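Local structure of peptidase S15/CocE/NonD (Thaumarchaeota archaeon SCGC AB-539-E09, 4PF1) at residues Glu427-Arg439 with Val576-Gln589. The protein is an aminopeptidase, probably a serine peptidase of the alpha/beta-hydrolase fold that removes residues from the N-terminal end of peptides. Sequence-based numbering, arbitrary orientation.
Sequences EYVSDPAKPVPYR and VQSSWFPLYDRNPQ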
ATOM      1  N   GLU A 427     -31.539  10.454 -27.410  1.00 15.09           N
ATOM      2  CA  GLU A 427     -32.326   9.302 -26.991  1.00 14.59           C
ATOM      3  C   GLU A 427     -31.482   8.181 -26.387  1.00 18.28           C
ATOM      4  O   GLU A 427     -30.353   7.944 -26.820  1.00 18.59           O
ATOM      5  CB  GLU A 427     -33.108   8.767 -28.197  1.00 16.18           C
ATOM      6  CG  GLU A 427     -34.236   7.812 -27.854  1.00 21.30           C
ATOM      7  CD  GLU A 427     -34.954   7.276 -29.074  1.00 31.54           C
ATOM      8  OE1 GLU A 427     -34.434   6.328 -29.703  1.00 21.75           O
ATOM      9  OE2 GLU A 427     -36.039   7.805 -29.404  1.00 20.49           O
ATOM     10  N   TYR A 428     -32.060   7.471 -25.400  1.00 13.83           N
ATOM     11  CA  TYR A 428     -31.479   6.284 -24.766  1.00 13.23           C
ATOM     12  C   TYR A 428     -32.579   5.435 -24.138  1.00 17.56           C
ATOM     13  O   TYR A 428     -33.672   5.940 -23.857  1.00 17.02           O
ATOM     14  CB  TYR A 428     -30.394   6.644 -23.729  1.00 13.58           C
ATOM     15  CG  TYR A 428     -30.901   7.223 -22.425  1.00 14.59           C
ATOM     16  CD1 TYR A 428     -31.232   8.570 -22.320  1.00 16.32           C
ATOM     17  CD2 TYR A 428     -30.964   6.446 -21.271  1.00 15.10           C
ATOM     18  CE1 TYR A 428     -31.606   9.133 -21.102  1.00 16.38           C
ATOM     19  CE2 TYR A 428     -31.379   6.988 -20.056  1.00 15.85           C
ATOM     20  CZ  TYR A 428     -31.699   8.334 -19.975  1.00 21.33           C
ATOM     21  OH  TYR A 428     -32.102   8.880 -18.781  1.00 19.39           O
ATOM     22  N   VAL A 429     -32.293   4.143 -23.927  1.00 13.70           N
ATOM     23  CA  VAL A 429     -33.244   3.229 -23.310  1.00 12.95           C
ATOM     24  C   VAL A 429     -32.767   2.904 -21.893  1.00 15.75           C
ATOM     25  O   VAL A 429     -31.633   2.450 -21.705  1.00 14.07           O
ATOM     26  CB  VAL A 429     -33.478   1.946 -24.157  1.00 16.71           C
ATOM     27  CG1 VAL A 429     -34.442   0.989 -23.456  1.00 16.39           C
ATOM     28  CG2 VAL A 429     -33.991   2.294 -25.555  1.00 16.70           C
ATOM     29  N   SER A 430     -33.632   3.155 -20.900  1.00 12.73           N
ATOM     30  CA  SER A 430     -33.339   2.839 -19.511  1.00 12.74           C
ATOM     31  C   SER A 430     -34.001   1.515 -19.145  1.00 16.29           C
ATOM     32  O   SER A 430     -35.228   1.389 -19.226  1.00 15.93           O
ATOM     33  CB  SER A 430     -33.808   3.958 -18.592  1.00 17.50           C
ATOM     34  OG  SER A 430     -33.754   3.553 -17.233  1.00 29.20           O
ATOM     35  N   ASP A 431     -33.187   0.522 -18.774  1.00 12.01           N
ATOM     36  CA  ASP A 431     -33.674  -0.809 -18.439  1.00 12.20           C
ATOM     37  C   ASP A 431     -33.578  -1.055 -16.921  1.00 16.38           C
ATOM     38  O   ASP A 431     -32.475  -1.229 -16.393  1.00 14.79           O
ATOM     39  CB  ASP A 431     -32.887  -1.878 -19.230  1.00 13.86           C
ATOM     40  CG  ASP A 431     -33.358  -3.313 -19.041  1.00 22.37           C
ATOM     41  OD1 ASP A 431     -34.446  -3.513 -18.456  1.00 23.83           O
ATOM     42  OD2 ASP A 431     -32.650  -4.231 -19.496  1.00 25.83           O
ATOM     43  N   PRO A 432     -34.734  -1.132 -16.212  1.00 14.19           N
ATOM     44  CA  PRO A 432     -34.693  -1.379 -14.756  1.00 13.88           C
ATOM     45  C   PRO A 432     -34.110  -2.752 -14.387  1.00 17.38           C
ATOM     46  O   PRO A 432     -33.684  -2.933 -13.250  1.00 16.26           O
ATOM     47  CB  PRO A 432     -36.163  -1.261 -14.334  1.00 16.17           C
ATOM     48  CG  PRO A 432     -36.824  -0.492 -15.440  1.00 21.01           C
ATOM     49  CD  PRO A 432     -36.121  -0.938 -16.678  1.00 16.53           C
ATOM     50  N   ALA A 433     -34.061  -3.709 -15.345  1.00 14.45           N
ATOM     51  CA  ALA A 433     -33.449  -5.027 -15.103  1.00 14.53           C
ATOM     52  C   ALA A 433     -31.915  -4.892 -15.060  1.00 17.89           C
ATOM     53  O   ALA A 433     -31.238  -5.730 -14.465  1.00 17.89           O
ATOM     54  CB  ALA A 433     -33.871  -6.019 -16.183  1.00 15.56           C
ATOM     55  N   LYS A 434     -31.380  -3.806 -15.663  1.00 13.57           N
ATOM     56  CA  LYS A 434     -29.949  -3.481 -15.655  1.00 12.96           C
ATOM     57  C   LYS A 434     -29.740  -2.035 -15.136  1.00 15.74           C
ATOM     58  O   LYS A 434     -29.394  -1.146 -15.920  1.00 14.83           O
ATOM     59  CB  LYS A 434     -29.343  -3.665 -17.058  1.00 15.45           C
ATOM     60  CG  LYS A 434     -29.041  -5.113 -17.406  1.00 22.92           C
ATOM     61  CD  LYS A 434     -28.559  -5.237 -18.834  1.00 25.91           C
ATOM     62  CE  LYS A 434     -27.998  -6.601 -19.119  1.00 25.74           C
ATOM     63  NZ  LYS A 434     -27.882  -6.848 -20.575  1.00 35.55           N
ATOM     64  N   PRO A 435     -29.998  -1.750 -13.830  1.00 12.29           N
ATOM     65  CA  PRO A 435     -29.823  -0.368 -13.352  1.00 11.66           C
ATOM     66  C   PRO A 435     -28.363   0.070 -13.377  1.00 14.45           C
ATOM     67  O   PRO A 435     -27.459  -0.754 -13.203  1.00 13.55           O
ATOM     68  CB  PRO A 435     -30.374  -0.409 -11.925  1.00 13.27           C
ATOM     69  CG  PRO A 435     -30.249  -1.827 -11.507  1.00 17.74           C
ATOM     70  CD  PRO A 435     -30.429  -2.652 -12.738  1.00 13.68           C
ATOM     71  N   VAL A 436     -28.138   1.361 -13.619  1.00 10.52           N
ATOM     72  CA  VAL A 436     -26.796   1.944 -13.665  1.00 10.01           C
ATOM     73  C   VAL A 436     -26.191   1.927 -12.235  1.00 14.82           C
ATOM     74  O   VAL A 436     -26.805   2.463 -11.307  1.00 14.65           O
ATOM     75  CB  VAL A 436     -26.809   3.383 -14.269  1.00 12.42           C
ATOM     76  CG1 VAL A 436     -25.392   3.931 -14.413  1.00 11.74           C
ATOM     77  CG2 VAL A 436     -27.534   3.417 -15.615  1.00 12.21           C
ATOM     78  N   PRO A 437     -25.014   1.290 -12.025  1.00 12.16           N
ATOM     79  CA  PRO A 437     -24.422   1.300 -10.679  1.00 11.74           C
ATOM     80  C   PRO A 437     -23.895   2.698 -10.323  1.00 15.88           C
ATOM     81  O   PRO A 437     -23.207   3.315 -11.141  1.00 15.87           O
ATOM     82  CB  PRO A 437     -23.317   0.251 -10.771  1.00 13.48           C
ATOM     83  CG  PRO A 437     -22.938   0.217 -12.208  1.00 18.44           C
ATOM     84  CD  PRO A 437     -24.151   0.585 -13.000  1.00 14.33           C
ATOM     85  N   TYR A 438     -24.271   3.225  -9.124  1.00 12.07           N
ATOM     86  CA  TYR A 438     -23.872   4.576  -8.680  1.00 11.15           C
ATOM     87  C   TYR A 438     -22.354   4.675  -8.522  1.00 12.86           C
ATOM     88  O   TYR A 438     -21.789   5.764  -8.616  1.00 11.73           O
ATOM     89  CB  TYR A 438     -24.606   4.990  -7.384  1.00 12.25           C
ATOM     90  CG  TYR A 438     -24.000   4.506  -6.083  1.00 13.48           C
ATOM     91  CD1 TYR A 438     -24.047   3.161  -5.726  1.00 15.47           C
ATOM     92  CD2 TYR A 438     -23.516   5.410  -5.140  1.00 13.96           C
ATOM     93  CE1 TYR A 438     -23.535   2.716  -4.505  1.00 15.29           C
ATOM     94  CE2 TYR A 438     -23.023   4.981  -3.907  1.00 14.46           C
ATOM     95  CZ  TYR A 438     -23.029   3.631  -3.595  1.00 19.56           C
ATOM     96  OH  TYR A 438     -22.547   3.208  -2.379  1.00 18.69           O
ATOM     97  N   ARG A 439     -21.703   3.525  -8.314  1.00  8.20           N
ATOM     98  CA  ARG A 439     -20.256   3.384  -8.224  1.00  7.49           C
ATOM     99  C   ARG A 439     -19.853   2.133  -8.951  1.00 10.53           C
ATOM    100  O   ARG A 439     -20.713   1.295  -9.246  1.00  8.52           O
ATOM    101  CB  ARG A 439     -19.806   3.291  -6.765  1.00  6.72           C
ATOM    102  CG  ARG A 439     -20.048   4.523  -5.935  1.00  8.37           C
ATOM    103  CD  ARG A 439     -19.298   4.408  -4.631  1.00  7.85           C
ATOM    104  NE  ARG A 439     -17.925   4.898  -4.763  1.00  7.39           N
ATOM    105  CZ  ARG A 439     -16.973   4.710  -3.857  1.00 19.51           C
ATOM    106  NH1 ARG A 439     -17.227   4.023  -2.749  1.00 10.80           N
ATOM    107  NH2 ARG A 439     -15.762   5.206  -4.049  1.00  7.71           N
ATOM    108  N   VAL A 576     -26.536  12.560 -17.909  1.00 10.95           N
ATOM    109  CA  VAL A 576     -27.936  12.299 -17.540  1.00 10.75           C
ATOM    110  C   VAL A 576     -28.228  10.783 -17.650  1.00 14.58           C
ATOM    111  O   VAL A 576     -27.913  10.156 -18.663  1.00 14.23           O
ATOM    112  CB  VAL A 576     -28.948  13.164 -18.353  1.00 14.79           C
ATOM    113  CG1 VAL A 576     -30.380  12.626 -18.233  1.00 14.68           C
ATOM    114  CG2 VAL A 576     -28.893  14.623 -17.912  1.00 14.73           C
ATOM    115  N   GLN A 577     -28.814  10.208 -16.587  1.00 10.29           N
ATOM    116  CA  GLN A 577     -29.179   8.792 -16.521  1.00 10.04           C
ATOM    117  C   GLN A 577     -30.511   8.624 -15.762  1.00 13.51           C
ATOM    118  O   GLN A 577     -31.040   9.613 -15.247  1.00 12.84           O
ATOM    119  CB  GLN A 577     -28.048   7.955 -15.894  1.00 10.40           C
ATOM    120  CG  GLN A 577     -27.580   8.435 -14.526  1.00 11.86           C
ATOM    121  CD  GLN A 577     -26.322   7.736 -14.089  1.00 23.74           C
ATOM    122  OE1 GLN A 577     -25.280   7.822 -14.740  1.00 15.58           O
ATOM    123  NE2 GLN A 577     -26.382   7.045 -12.961  1.00 18.19           N
ATOM    124  N   SER A 578     -31.066   7.391 -15.723  1.00 10.73           N
ATOM    125  CA  SER A 578     -32.379   7.147 -15.112  1.00 11.00           C
ATOM    126  C   SER A 578     -32.354   6.195 -13.893  1.00 15.53           C
ATOM    127  O   SER A 578     -33.417   5.794 -13.404  1.00 14.61           O
ATOM    128  CB  SER A 578     -33.356   6.623 -16.157  1.00 14.31           C
ATOM    129  OG  SER A 578     -33.768   7.653 -17.037  1.00 21.92           O
ATOM    130  N   SER A 579     -31.154   5.868 -13.388  1.00 12.63           N
ATOM    131  CA  SER A 579     -30.969   5.021 -12.207  1.00 12.21           C
ATOM    132  C   SER A 579     -29.619   5.312 -11.549  1.00 17.92           C
ATOM    133  O   SER A 579     -28.688   5.763 -12.217  1.00 17.99           O
ATOM    134  CB  SER A 579     -31.092   3.539 -12.561  1.00 14.06           C
ATOM    135  OG  SER A 579     -30.245   3.163 -13.630  1.00 13.62           O
ATOM    136  N   TRP A 580     -29.544   5.096 -10.226  1.00 15.19           N
ATOM    137  CA  TRP A 580     -28.380   5.339  -9.363  1.00 14.67           C
ATOM    138  C   TRP A 580     -28.429   4.282  -8.257  1.00 17.17           C
ATOM    139  O   TRP A 580     -28.758   4.581  -7.110  1.00 17.46           O
ATOM    140  CB  TRP A 580     -28.480   6.769  -8.789  1.00 13.59           C
ATOM    141  CG  TRP A 580     -27.293   7.662  -9.000  1.00 14.25           C
ATOM    142  CD1 TRP A 580     -26.120   7.353  -9.628  1.00 16.97           C
ATOM    143  CD2 TRP A 580     -27.162   9.015  -8.545  1.00 14.10           C
ATOM    144  NE1 TRP A 580     -25.269   8.436  -9.601  1.00 16.17           N
ATOM    145  CE2 TRP A 580     -25.881   9.467  -8.934  1.00 17.57           C
ATOM    146  CE3 TRP A 580     -28.010   9.896  -7.850  1.00 15.40           C
ATOM    147  CZ2 TRP A 580     -25.431  10.764  -8.657  1.00 16.87           C
ATOM    148  CZ3 TRP A 580     -27.562  11.179  -7.574  1.00 16.82           C
ATOM    149  CH2 TRP A 580     -26.284  11.599  -7.968  1.00 17.21           C
ATOM    150  N   PHE A 581     -28.148   3.031  -8.636  1.00 12.85           N
ATOM    151  CA  PHE A 581     -28.355   1.815  -7.848  1.00 12.02           C
ATOM    152  C   PHE A 581     -27.051   1.231  -7.233  1.00 15.99           C
ATOM    153  O   PHE A 581     -26.000   1.341  -7.856  1.00 15.46           O
ATOM    154  CB  PHE A 581     -29.005   0.777  -8.787  1.00 13.38           C
ATOM    155  CG  PHE A 581     -29.736  -0.355  -8.123  1.00 14.22           C
ATOM    156  CD1 PHE A 581     -31.002  -0.165  -7.584  1.00 16.41           C
ATOM    157  CD2 PHE A 581     -29.161  -1.617  -8.036  1.00 15.97           C
ATOM    158  CE1 PHE A 581     -31.674  -1.212  -6.947  1.00 17.13           C
ATOM    159  CE2 PHE A 581     -29.834  -2.665  -7.401  1.00 18.68           C
ATOM    160  CZ  PHE A 581     -31.090  -2.455  -6.867  1.00 16.68           C
ATOM    161  N   PRO A 582     -27.078   0.584  -6.029  1.00 13.47           N
ATOM    162  CA  PRO A 582     -28.233   0.279  -5.160  1.00 13.48           C
ATOM    163  C   PRO A 582     -28.573   1.358  -4.128  1.00 17.44           C
ATOM    164  O   PRO A 582     -29.528   1.170  -3.373  1.00 17.19           O
ATOM    165  CB  PRO A 582     -27.796  -1.015  -4.471  1.00 15.25           C
ATOM    166  CG  PRO A 582     -26.312  -0.849  -4.306  1.00 19.45           C
ATOM    167  CD  PRO A 582     -25.840  -0.020  -5.491  1.00 14.94           C
ATOM    168  N   LEU A 583     -27.798   2.471  -4.079  1.00 13.86           N
ATOM    169  CA  LEU A 583     -28.037   3.580  -3.141  1.00 13.21           C
ATOM    170  C   LEU A 583     -29.499   4.023  -3.219  1.00 14.72           C
ATOM    171  O   LEU A 583     -30.174   4.066  -2.197  1.00 13.24           O
ATOM    172  CB  LEU A 583     -27.078   4.762  -3.424  1.00 13.26           C
ATOM    173  CG  LEU A 583     -27.219   6.030  -2.538  1.00 18.41           C
ATOM    174  CD1 LEU A 583     -27.214   5.691  -1.030  1.00 18.61           C
ATOM    175  CD2 LEU A 583     -26.124   7.024  -2.847  1.00 20.64           C
ATOM    176  N   TYR A 584     -30.000   4.258  -4.441  1.00 10.59           N
ATOM    177  CA  TYR A 584     -31.402   4.599  -4.664  1.00 10.39           C
ATOM    178  C   TYR A 584     -32.142   3.396  -5.218  1.00 13.61           C
ATOM    179  O   TYR A 584     -31.593   2.679  -6.058  1.00 11.85           O
ATOM    180  CB  TYR A 584     -31.531   5.794  -5.623  1.00 11.05           C
ATOM    181  CG  TYR A 584     -30.987   7.078  -5.045  1.00 11.95           C
ATOM    182  CD1 TYR A 584     -29.663   7.455  -5.255  1.00 13.12           C
ATOM    183  CD2 TYR A 584     -31.782   7.898  -4.250  1.00 12.78           C
ATOM    184  CE1 TYR A 584     -29.149   8.623  -4.698  1.00 13.53           C
ATOM    185  CE2 TYR A 584     -31.283   9.078  -3.705  1.00 13.57           C
ATOM    186  CZ  TYR A 584     -29.960   9.428  -3.916  1.00 19.63           C
ATOM    187  OH  TYR A 584     -29.464  10.582  -3.370  1.00 18.78           O
ATOM    188  N   ASP A 585     -33.388   3.161  -4.759  1.00 11.41           N
ATOM    189  CA  ASP A 585     -34.183   2.061  -5.303  1.00 11.39           C
ATOM    190  C   ASP A 585     -34.597   2.404  -6.745  1.00 16.08           C
ATOM    191  O   ASP A 585     -34.637   3.584  -7.108  1.00 15.38           O
ATOM    192  CB  ASP A 585     -35.404   1.734  -4.413  1.00 13.33           C
ATOM    193  CG  ASP A 585     -36.452   2.824  -4.268  1.00 18.33           C
ATOM    194  OD1 ASP A 585     -36.149   3.992  -4.591  1.00 17.32           O
ATOM    195  OD2 ASP A 585     -37.557   2.518  -3.784  1.00 25.35           O
ATOM    196  N   ARG A 586     -34.820   1.383  -7.577  1.00 13.31           N
ATOM    197  CA  ARG A 586     -35.169   1.595  -8.983  1.00 13.37           C
ATOM    198  C   ARG A 586     -36.556   2.153  -9.148  1.00 18.32           C
ATOM    199  O   ARG A 586     -37.494   1.705  -8.477  1.00 18.72           O
ATOM    200  CB  ARG A 586     -35.097   0.284  -9.779  1.00 12.50           C
ATOM    201  CG  ARG A 586     -33.752  -0.406  -9.768  1.00 18.66           C
ATOM    202  CD  ARG A 586     -33.874  -1.834 -10.257  1.00 19.95           C
ATOM    203  NE  ARG A 586     -34.838  -2.617  -9.477  1.00 16.50           N
ATOM    204  CZ  ARG A 586     -35.622  -3.561  -9.989  1.00 24.55           C
ATOM    205  NH1 ARG A 586     -35.570  -3.848 -11.283  1.00 10.30           N
ATOM    206  NH2 ARG A 586     -36.467  -4.221  -9.212  1.00 17.18           N
ATOM    207  N   ASN A 587     -36.710   3.074 -10.098  1.00 14.55           N
ATOM    208  CA  ASN A 587     -38.025   3.533 -10.489  1.00 14.67           C
ATOM    209  C   ASN A 587     -38.591   2.461 -11.431  1.00 18.75           C
ATOM    210  O   ASN A 587     -37.882   2.040 -12.353  1.00 18.12           O
ATOM    211  CB  ASN A 587     -37.962   4.908 -11.160  1.00 13.88           C
ATOM    212  CG  ASN A 587     -39.315   5.558 -11.320  1.00 28.41           C
ATOM    213  OD1 ASN A 587     -40.198   5.059 -12.026  1.00 23.28           O
ATOM    214  ND2 ASN A 587     -39.506   6.691 -10.665  1.00 18.35           N
ATOM    215  N   PRO A 588     -39.821   1.946 -11.187  1.00 15.73           N
ATOM    216  CA  PRO A 588     -40.360   0.885 -12.066  1.00 15.87           C
ATOM    217  C   PRO A 588     -40.532   1.331 -13.520  1.00 19.76           C
ATOM    218  O   PRO A 588     -40.521   0.494 -14.422  1.00 19.91           O
ATOM    219  CB  PRO A 588     -41.714   0.543 -11.428  1.00 17.99           C
ATOM    220  CG  PRO A 588     -41.637   1.082 -10.034  1.00 22.10           C
ATOM    221  CD  PRO A 588     -40.776   2.293 -10.116  1.00 17.32           C
ATOM    222  N   GLN A 589     -40.662   2.657 -13.740  1.00 16.10           N
ATOM    223  CA  GLN A 589     -40.845   3.318 -15.041  1.00 15.63           C
ATOM    224  C   GLN A 589     -42.290   3.113 -15.569  1.00 19.79           C
ATOM    225  O   GLN A 589     -42.616   3.507 -16.687  1.00 19.37           O
ATOM    226  CB  GLN A 589     -39.750   2.948 -16.066  1.00 16.14           C
ATOM    227  CG  GLN A 589     -38.364   3.360 -15.553  1.00 14.78           C
ATOM    228  CD  GLN A 589     -37.210   3.205 -16.503  1.00 21.30           C
ATOM    229  OE1 GLN A 589     -36.169   3.838 -16.324  1.00 18.37           O
ATOM    230  NE2 GLN A 589     -37.315   2.311 -17.478  1.00 11.22           N
TER
HETATM  231  O   HOH W   1     -31.366   3.082 -16.129  1.00 15.95           O
HETATM  232  O   HOH W   2     -23.725   5.918 -11.864  1.00 14.81           O
HETATM  233  O   HOH W   3     -22.410   7.775 -10.365  1.00 21.03           O
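A single beta bridge between P437 and F581 joins two loops that leave strands 425-430 and 571-577, which belong to different antiparallel sheets. F581 N donates to V436 O nearly straight (3.0 Å, N-H...O 172°), and Y438 N returns a bond to F581 O. Just before the bridge, V436 N is held by S579 OG (2.8 Å), whose hydroxyl also shares a water with S430 OG. At the end of strand 425-430, S430 and the side-chain amide of Q589 pair twice: S430 OG donates to OE1 in the carbonyl plane, on a lone pair (2.6 Å), while Q589 NE2 reaches S430 O from above the carbonyl plane. Both sheets lie in the C-terminal, non-catalytic region of this S15-family peptidase, and the loops meet helices 204-215 and 231-238. The Y438 ring, with CG set between backbone N and carbonyl carbon (chi1 84°), takes L583 CB over its centre, 3.9 Å from the centroid, and R439 CG on the opposite face. P435 CG packs over the F581 ring in a CH-pi contact, 4.0 Å from its centroid. Alongside, R586, bent at chi3 (-57°), brings NH1 to P432 O (2.9 Å) from above that carbonyl's plane, and its NH2 binds G239 O.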